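Local coordinates for imine reductase (Amycolatopsis orientalis, PDB 5A9R), which catalyses the reduction of imines to amines, with NADPH as the likely hydride donor, at the interface of chains A and B. Residues are numbered along the deposited sequence; one frame, centred on the assembly and turned at random. Chains: chain A/B, Imine reductase.

Contact 1: the interface of chains A and B. Residues chain A 195, 251, 254-255; chain B 98-100, 169.
A:Thr251 and A:Glu254, in the last turn of helix 238-254, meet B:Thr98 and B:Pro99 where an extended residue (phi -141° at B:Thr98) gives way to the start of helix 99-111, and A:Gln255 follows as the chain leaves its helix. The methyl of A:Thr251 does the touching: CG2, anti to the backbone N, comes obliquely to B:Pro99 and rests 3.7 Å from its ring carbon CD. Beside it A:Glu254 stretches out, extended beyond CG, and passes B:Thr98 at about a right angle. Its carboxylate OE1 stays 3.6 Å from B:Thr98 OG1, too far for a direct bond, and a water takes up the gap. That water lies 2.8 Å from A:Glu254 OE2 and 2.5 Å from the hydroxyl OG1 of B:Thr98, while its link to OE1 is weak. The carboxylate also approaches the first turn of helix 99-111, with OE1 3.7 Å from B:Lys100 CB, and the helix start may favour its negative charge. Farther along, B:Leu169 spreads its two methyls: CD2 meets A:Ala195 CB at 3.5 Å, and CD1 lies 3.7 Å from A:Gln255 CG. Methyl and ring carbons thus carry much of the direct packing, with a water-mediated polar link between A:Glu254 and B:Thr98. The site fastens the nucleotide-binding domain and the first turns of helix 166-193 of chain B against the helical domain of chain A.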
loop_
_atom_site.group_PDB
_atom_site.type_symbol
_atom_site.label_atom_id
_atom_site.label_comp_id
_atom_site.label_asym_id
_atom_site.label_seq_id
_atom_site.Cartn_x
_atom_site.Cartn_y
_atom_site.Cartn_z
ATOM N N ALA A 195 21.444 -4.818 0.995
ATOM C CA ALA A 195 22.360 -4.832 -0.105
ATOM C C ALA A 195 22.880 -3.441 -0.450
ATOM O O ALA A 195 23.485 -3.235 -1.509
ATOM C CB ALA A 195 21.738 -5.487 -1.280
ATOM N N THR A 251 14.387 -15.765 1.903
ATOM C CA THR A 251 15.223 -14.684 1.428
ATOM C C THR A 251 15.536 -13.681 2.533
ATOM O O THR A 251 16.718 -13.246 2.645
ATOM C CB THR A 251 14.664 -14.056 0.134
ATOM O OG1 THR A 251 14.800 -15.034 -0.899
ATOM C CG2 THR A 251 15.388 -12.845 -0.295
ATOM N N GLU A 254 18.162 -15.152 4.804
ATOM C CA GLU A 254 19.490 -15.157 4.178
ATOM C C GLU A 254 20.140 -13.788 4.166
ATOM O O GLU A 254 21.360 -13.658 4.162
ATOM C CB GLU A 254 19.495 -15.756 2.775
ATOM C CG GLU A 254 19.140 -17.230 2.753
ATOM C CD GLU A 254 19.563 -17.958 1.490
ATOM O OE1 GLU A 254 20.011 -17.329 0.510
ATOM O OE2 GLU A 254 19.425 -19.188 1.511
ATOM N N GLN A 255 19.329 -12.735 4.057
ATOM C CA GLN A 255 19.836 -11.347 4.084
ATOM C C GLN A 255 20.028 -10.820 5.473
ATOM O O GLN A 255 20.477 -9.694 5.659
ATOM C CB GLN A 255 18.836 -10.393 3.327
ATOM C CG GLN A 255 18.713 -10.712 1.846
ATOM C CD GLN A 255 19.977 -10.532 1.099
ATOM O OE1 GLN A 255 20.445 -11.474 0.499
ATOM N NE2 GLN A 255 20.621 -9.335 1.238
ATOM N N THR B 98 16.795 -17.348 -4.750
ATOM C CA THR B 98 17.324 -16.468 -3.727
ATOM C C THR B 98 18.415 -15.630 -4.345
ATOM O O THR B 98 19.022 -16.002 -5.396
ATOM C CB THR B 98 17.957 -17.213 -2.506
ATOM O OG1 THR B 98 19.093 -17.988 -2.920
ATOM C CG2 THR B 98 16.990 -18.163 -1.887
ATOM N N PRO B 99 18.748 -14.515 -3.730
ATOM C CA PRO B 99 19.897 -13.735 -4.214
ATOM C C PRO B 99 21.174 -14.532 -4.223
ATOM O O PRO B 99 21.981 -14.401 -5.185
ATOM C CB PRO B 99 19.984 -12.597 -3.168
ATOM C CG PRO B 99 18.527 -12.422 -2.762
ATOM C CD PRO B 99 18.080 -13.825 -2.593
ATOM N N LYS B 100 21.387 -15.430 -3.260
ATOM C CA LYS B 100 22.633 -16.194 -3.230
ATOM C C LYS B 100 22.608 -17.175 -4.410
ATOM O O LYS B 100 23.671 -17.413 -5.020
ATOM C CB LYS B 100 22.800 -16.977 -1.875
ATOM C CG LYS B 100 23.916 -18.001 -1.891
ATOM N N LEU B 169 16.185 -9.869 -4.985
ATOM C CA LEU B 169 16.010 -9.118 -3.754
ATOM C C LEU B 169 14.894 -8.074 -3.902
ATOM O O LEU B 169 14.013 -7.930 -3.011
ATOM C CB LEU B 169 17.341 -8.541 -3.269
ATOM C CG LEU B 169 17.339 -7.799 -1.955
ATOM C CD1 LEU B 169 16.999 -8.804 -0.845
ATOM C CD2 LEU B 169 18.665 -7.105 -1.765
HETATM O O HOH W 1 19.836 -19.644 -1.223
#

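Contact 2: the interface of chains A and B. Residues chain A 97-99, 169, 172-173, 176; chain B 191, 248, 251, 255.
The flat carboxamide of B:Gln255 presents one face to chain A: over it stand the ring carbons of A:Pro99, above the oxygen end, and the CD1 methyl of A:Leu169, above the amide carbon. OE1 lies 3.9 Å from A:Pro99 CG, and CD lies 4.0 Å from A:Leu169 CD1; the packing across the contact is on this face rather than through a polar bond at an edge. The bend at chi2 (-63°) lays the amide across these two groups. A:Leu169 also reaches the end of helix 166-193 of chain B, where its CD2 comes within 3.6 Å of the backbone oxygen of B:Leu191. One turn on from A:Leu169, in helix 166-193 of chain A, A:Thr172 meets B:Thr251 tip to tip, CG2 to CG2 at 3.7 Å. Both methyls stand anti to the backbone N, which puts them foremost, with A:Thr172 OG1 only slightly farther from the B:Thr251 methyl. Nearby, the branch CD1 of B:Leu191 settles 3.8 Å from A:Ala173 CA. B:Ile248 touches A:Thr172 CG2 with its CA, 3.9 Å away, and A:Ser176 CB with its CG2 branch at 4.0 Å. No polar pair across the patch is close enough to bond, and the fit rests mainly on apolar packing. The patch holds helix 166-193 of chain A, with the start of helix 99-111, against helix 238-254 and the end of helix 166-193 of its partner, as expected for the intertwined dimers of this family.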
loop_
_atom_site.group_PDB
_atom_site.type_symbol
_atom_site.label_atom_id
_atom_site.label_comp_id
_atom_site.label_asym_id
_atom_site.label_seq_id
_atom_site.Cartn_x
_atom_site.Cartn_y
_atom_site.Cartn_z
ATOM N N GLY A 97 -15.164 10.468 17.678
ATOM C CA GLY A 97 -14.193 9.436 17.966
ATOM C C GLY A 97 -14.518 8.133 17.277
ATOM O O GLY A 97 -13.600 7.355 16.895
ATOM N N THR A 98 -15.803 7.833 17.161
ATOM C CA THR A 98 -16.292 6.578 16.628
ATOM C C THR A 98 -17.501 6.868 15.774
ATOM O O THR A 98 -18.180 7.930 15.926
ATOM C CB THR A 98 -16.740 5.550 17.719
ATOM O OG1 THR A 98 -17.850 6.065 18.473
ATOM C CG2 THR A 98 -15.646 5.279 18.694
ATOM N N PRO A 99 -17.856 5.958 14.892
ATOM C CA PRO A 99 -19.104 6.130 14.134
ATOM C C PRO A 99 -20.310 6.250 15.026
ATOM O O PRO A 99 -21.217 7.079 14.736
ATOM C CB PRO A 99 -19.173 4.818 13.314
ATOM C CG PRO A 99 -17.700 4.494 13.103
ATOM C CD PRO A 99 -17.132 4.734 14.451
ATOM N N LEU A 169 -15.797 6.142 9.847
ATOM C CA LEU A 169 -15.557 4.774 9.420
ATOM C C LEU A 169 -14.545 4.728 8.266
ATOM O O LEU A 169 -13.593 3.902 8.266
ATOM C CB LEU A 169 -16.873 4.053 9.122
ATOM C CG LEU A 169 -16.797 2.595 8.743
ATOM C CD1 LEU A 169 -16.270 1.818 9.958
ATOM C CD2 LEU A 169 -18.146 2.128 8.257
ATOM N N THR A 172 -11.102 5.605 9.536
ATOM C CA THR A 172 -10.530 4.477 10.272
ATOM C C THR A 172 -9.983 3.438 9.276
ATOM O O THR A 172 -8.884 2.897 9.437
ATOM C CB THR A 172 -11.602 3.880 11.170
ATOM O OG1 THR A 172 -11.989 4.884 12.117
ATOM C CG2 THR A 172 -11.094 2.686 11.961
ATOM N N ALA A 173 -10.812 3.140 8.291
ATOM C CA ALA A 173 -10.446 2.110 7.297
ATOM C C ALA A 173 -9.192 2.502 6.546
ATOM O O ALA A 173 -8.232 1.714 6.374
ATOM C CB ALA A 173 -11.629 1.930 6.357
ATOM N N SER A 176 -6.131 2.314 8.682
ATOM C CA SER A 176 -5.739 0.908 8.915
ATOM C C SER A 176 -4.916 0.408 7.765
ATOM O O SER A 176 -3.888 -0.228 7.897
ATOM C CB SER A 176 -6.976 0.092 9.155
ATOM O OG SER A 176 -6.613 -1.222 9.582
ATOM N N LEU B 191 -14.069 -3.155 7.145
ATOM C CA LEU B 191 -14.584 -2.048 7.952
ATOM C C LEU B 191 -15.676 -1.242 7.252
ATOM O O LEU B 191 -16.814 -1.134 7.763
ATOM C CB LEU B 191 -13.505 -1.073 8.378
ATOM C CG LEU B 191 -12.661 -1.504 9.532
ATOM C CD1 LEU B 191 -11.365 -0.729 9.663
ATOM C CD2 LEU B 191 -13.493 -1.427 10.829
ATOM N N ILE B 248 -8.410 2.850 16.073
ATOM C CA ILE B 248 -8.782 1.908 14.982
ATOM C C ILE B 248 -9.307 0.602 15.538
ATOM O O ILE B 248 -10.362 0.078 15.034
ATOM C CB ILE B 248 -7.593 1.672 14.024
ATOM C CG1 ILE B 248 -7.295 2.991 13.268
ATOM C CG2 ILE B 248 -7.889 0.515 13.037
ATOM C CD1 ILE B 248 -5.957 2.952 12.550
ATOM N N THR B 251 -12.869 1.204 17.090
ATOM C CA THR B 251 -13.828 1.313 16.014
ATOM C C THR B 251 -14.105 -0.038 15.362
ATOM O O THR B 251 -15.300 -0.350 15.091
ATOM C CB THR B 251 -13.452 2.435 15.024
ATOM O OG1 THR B 251 -13.615 3.675 15.716
ATOM C CG2 THR B 251 -14.306 2.474 13.823
ATOM N N GLN B 255 -17.788 -2.044 15.220
ATOM C CA GLN B 255 -18.395 -2.473 13.943
ATOM C C GLN B 255 -18.486 -3.963 13.810
ATOM O O GLN B 255 -19.000 -4.472 12.819
ATOM C CB GLN B 255 -17.552 -1.919 12.732
ATOM C CG GLN B 255 -17.554 -0.401 12.650
ATOM C CD GLN B 255 -18.897 0.173 12.413
ATOM O OE1 GLN B 255 -19.349 0.961 13.214
ATOM N NE2 GLN B 255 -19.614 -0.325 11.362
#

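Contact 3: the interface of chains A and B. Residues chain A 177, 180-181, 210-211, 215-216; chain B 177-178, 181, 211.
B:Leu211 meets its own counterpart, A:Leu211, across the two-fold axis. From CB the chain sets off with CG anti to the backbone N (chi1 -178°), which sends the branch point toward the axis. There CG faces A:Leu211 CG at 3.9 Å. Of the two tips, CD1 touches A:Leu211 CD1 at 3.6 Å, while CD2 turns away to lie 3.7 Å from A:Gly216 CA, where the partner helix carries no side chain. An alanine here would probably leave A:Leu211 without its mate and open a gap beside A:Gly216. Nearby, A:Ser181 and B:Ser181 also face each other, but their OG atoms, 3.5 Å apart, make no bond. Each hydroxyl instead donates to a backbone oxygen of its own chain, that of A:Met177 and B:Met177 respectively (OG to O 2.8 Å), from 40° above the carbonyl plane, which gives the hydroxyl a partner within its own helix. B:Met177 runs extended and then bends at chi3 (74°), bringing its methyl CE to 3.4 Å from A:Phe210 CD2. The side chains of B:Met177 and A:Ile215 cross at about a right angle, with CE 3.8 Å from A:Ile215 CD1. B:Met178 supplies its CB, in plane at the edge of the A:Phe210 ring, 4.0 Å from CE2. Helices 166-193 and 199-228 of both chains thus come together at the centre of the dimer, where the helical domains form a common core around the axis.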
loop_
_atom_site.group_PDB
_atom_site.type_symbol
_atom_site.label_atom_id
_atom_site.label_comp_id
_atom_site.label_asym_id
_atom_site.label_seq_id
_atom_site.Cartn_x
_atom_site.Cartn_y
_atom_site.Cartn_z
ATOM N N MET A 177 -5.428 0.722 6.561
ATOM C CA MET A 177 -4.699 0.359 5.324
ATOM C C MET A 177 -3.335 1.006 5.263
ATOM O O MET A 177 -2.317 0.378 4.862
ATOM C CB MET A 177 -5.537 0.746 4.084
ATOM C CG MET A 177 -4.863 0.351 2.806
ATOM S SD MET A 177 -5.940 0.810 1.380
ATOM C CE MET A 177 -5.777 2.488 1.280
ATOM N N SER A 180 -0.672 -0.794 7.619
ATOM C CA SER A 180 -0.239 -2.030 7.045
ATOM C C SER A 180 0.692 -1.831 5.832
ATOM O O SER A 180 1.766 -2.459 5.651
ATOM C CB SER A 180 -1.426 -2.844 6.621
ATOM O OG SER A 180 -2.053 -3.557 7.732
ATOM N N SER A 181 0.292 -0.891 4.986
ATOM C CA SER A 181 1.101 -0.588 3.757
ATOM C C SER A 181 2.454 -0.035 4.084
ATOM O O SER A 181 3.495 -0.429 3.538
ATOM C CB SER A 181 0.358 0.395 2.830
ATOM O OG SER A 181 -0.871 -0.105 2.467
ATOM N N PHE A 210 5.501 0.649 -8.545
ATOM C CA PHE A 210 4.870 -0.587 -8.047
ATOM C C PHE A 210 3.546 -0.331 -7.296
ATOM O O PHE A 210 2.560 -1.059 -7.476
ATOM C CB PHE A 210 5.867 -1.372 -7.211
ATOM C CG PHE A 210 5.412 -2.758 -6.898
ATOM C CD1 PHE A 210 5.579 -3.788 -7.798
ATOM C CD2 PHE A 210 4.958 -3.056 -5.610
ATOM C CE1 PHE A 210 5.236 -5.117 -7.454
ATOM C CE2 PHE A 210 4.540 -4.351 -5.296
ATOM C CZ PHE A 210 4.695 -5.357 -6.218
ATOM N N LEU A 211 3.585 0.668 -6.418
ATOM C CA LEU A 211 2.412 0.919 -5.613
ATOM C C LEU A 211 1.157 1.150 -6.407
ATOM O O LEU A 211 0.166 0.423 -6.220
ATOM C CB LEU A 211 2.720 2.017 -4.614
ATOM C CG LEU A 211 1.657 2.429 -3.635
ATOM C CD1 LEU A 211 1.548 1.309 -2.630
ATOM C CD2 LEU A 211 2.084 3.662 -2.920
ATOM N N ILE A 215 0.198 -2.871 -7.075
ATOM C CA ILE A 215 -0.670 -3.036 -5.882
ATOM C C ILE A 215 -2.057 -2.453 -6.116
ATOM O O ILE A 215 -3.072 -3.139 -5.933
ATOM C CB ILE A 215 -0.060 -2.465 -4.607
ATOM C CG1 ILE A 215 1.275 -3.219 -4.264
ATOM C CG2 ILE A 215 -1.029 -2.406 -3.450
ATOM C CD1 ILE A 215 2.096 -2.571 -3.203
ATOM N N GLY A 216 -2.108 -1.224 -6.587
ATOM C CA GLY A 216 -3.376 -0.612 -6.809
ATOM C C GLY A 216 -4.222 -1.258 -7.867
ATOM O O GLY A 216 -5.424 -1.480 -7.733
ATOM N N MET B 177 5.987 -6.083 0.431
ATOM C CA MET B 177 5.168 -4.854 0.539
ATOM C C MET B 177 3.759 -5.069 0.038
ATOM O O MET B 177 2.757 -4.597 0.642
ATOM C CB MET B 177 5.845 -3.698 -0.233
ATOM C CG MET B 177 5.078 -2.417 -0.111
ATOM S SD MET B 177 5.969 -1.083 -1.023
ATOM C CE MET B 177 5.667 -1.440 -2.647
ATOM N N MET B 178 3.600 -5.777 -1.096
ATOM C CA MET B 178 2.311 -6.081 -1.670
ATOM C C MET B 178 1.397 -6.822 -0.661
ATOM O O MET B 178 0.257 -6.500 -0.485
ATOM C CB MET B 178 2.512 -6.912 -2.997
ATOM C CG MET B 178 1.215 -7.309 -3.641
ATOM S SD MET B 178 1.507 -8.573 -4.929
ATOM C CE MET B 178 1.911 -9.974 -3.846
ATOM N N SER B 181 0.279 -4.584 2.155
ATOM C CA SER B 181 -0.670 -3.544 1.632
ATOM C C SER B 181 -2.022 -4.108 1.320
ATOM O O SER B 181 -3.079 -3.559 1.664
ATOM C CB SER B 181 -0.102 -2.853 0.377
ATOM O OG SER B 181 1.119 -2.278 0.642
ATOM N N LEU B 211 -4.251 5.722 -1.917
ATOM C CA LEU B 211 -3.026 4.972 -2.071
ATOM C C LEU B 211 -1.878 5.772 -2.621
ATOM O O LEU B 211 -0.821 5.859 -1.974
ATOM C CB LEU B 211 -3.316 3.698 -2.842
ATOM C CG LEU B 211 -2.195 2.731 -3.096
ATOM C CD1 LEU B 211 -1.900 2.067 -1.773
ATOM C CD2 LEU B 211 -2.642 1.686 -4.056
#

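Contact 1 and contact 2 lie about 38 Å apart, measured between the centres of their C-alpha atoms, and contact 3 sits between them, about 22 Å from contact 1 and 20 Å from contact 2. The two outer contacts share Thr98, Pro99, Leu169, Thr251 and Gln255 with the chains exchanged, sampling overlapping parts of twin surfaces. Helix 166-193 enters all three: Leu169 near its start serves both outer contacts, Leu191 near its end enters contact 2, and residues 177 to 181 line the centre. One long helix therefore ties the axial core to both flanks, which suggests that core and nucleotide-binding domains depend on the same dimer.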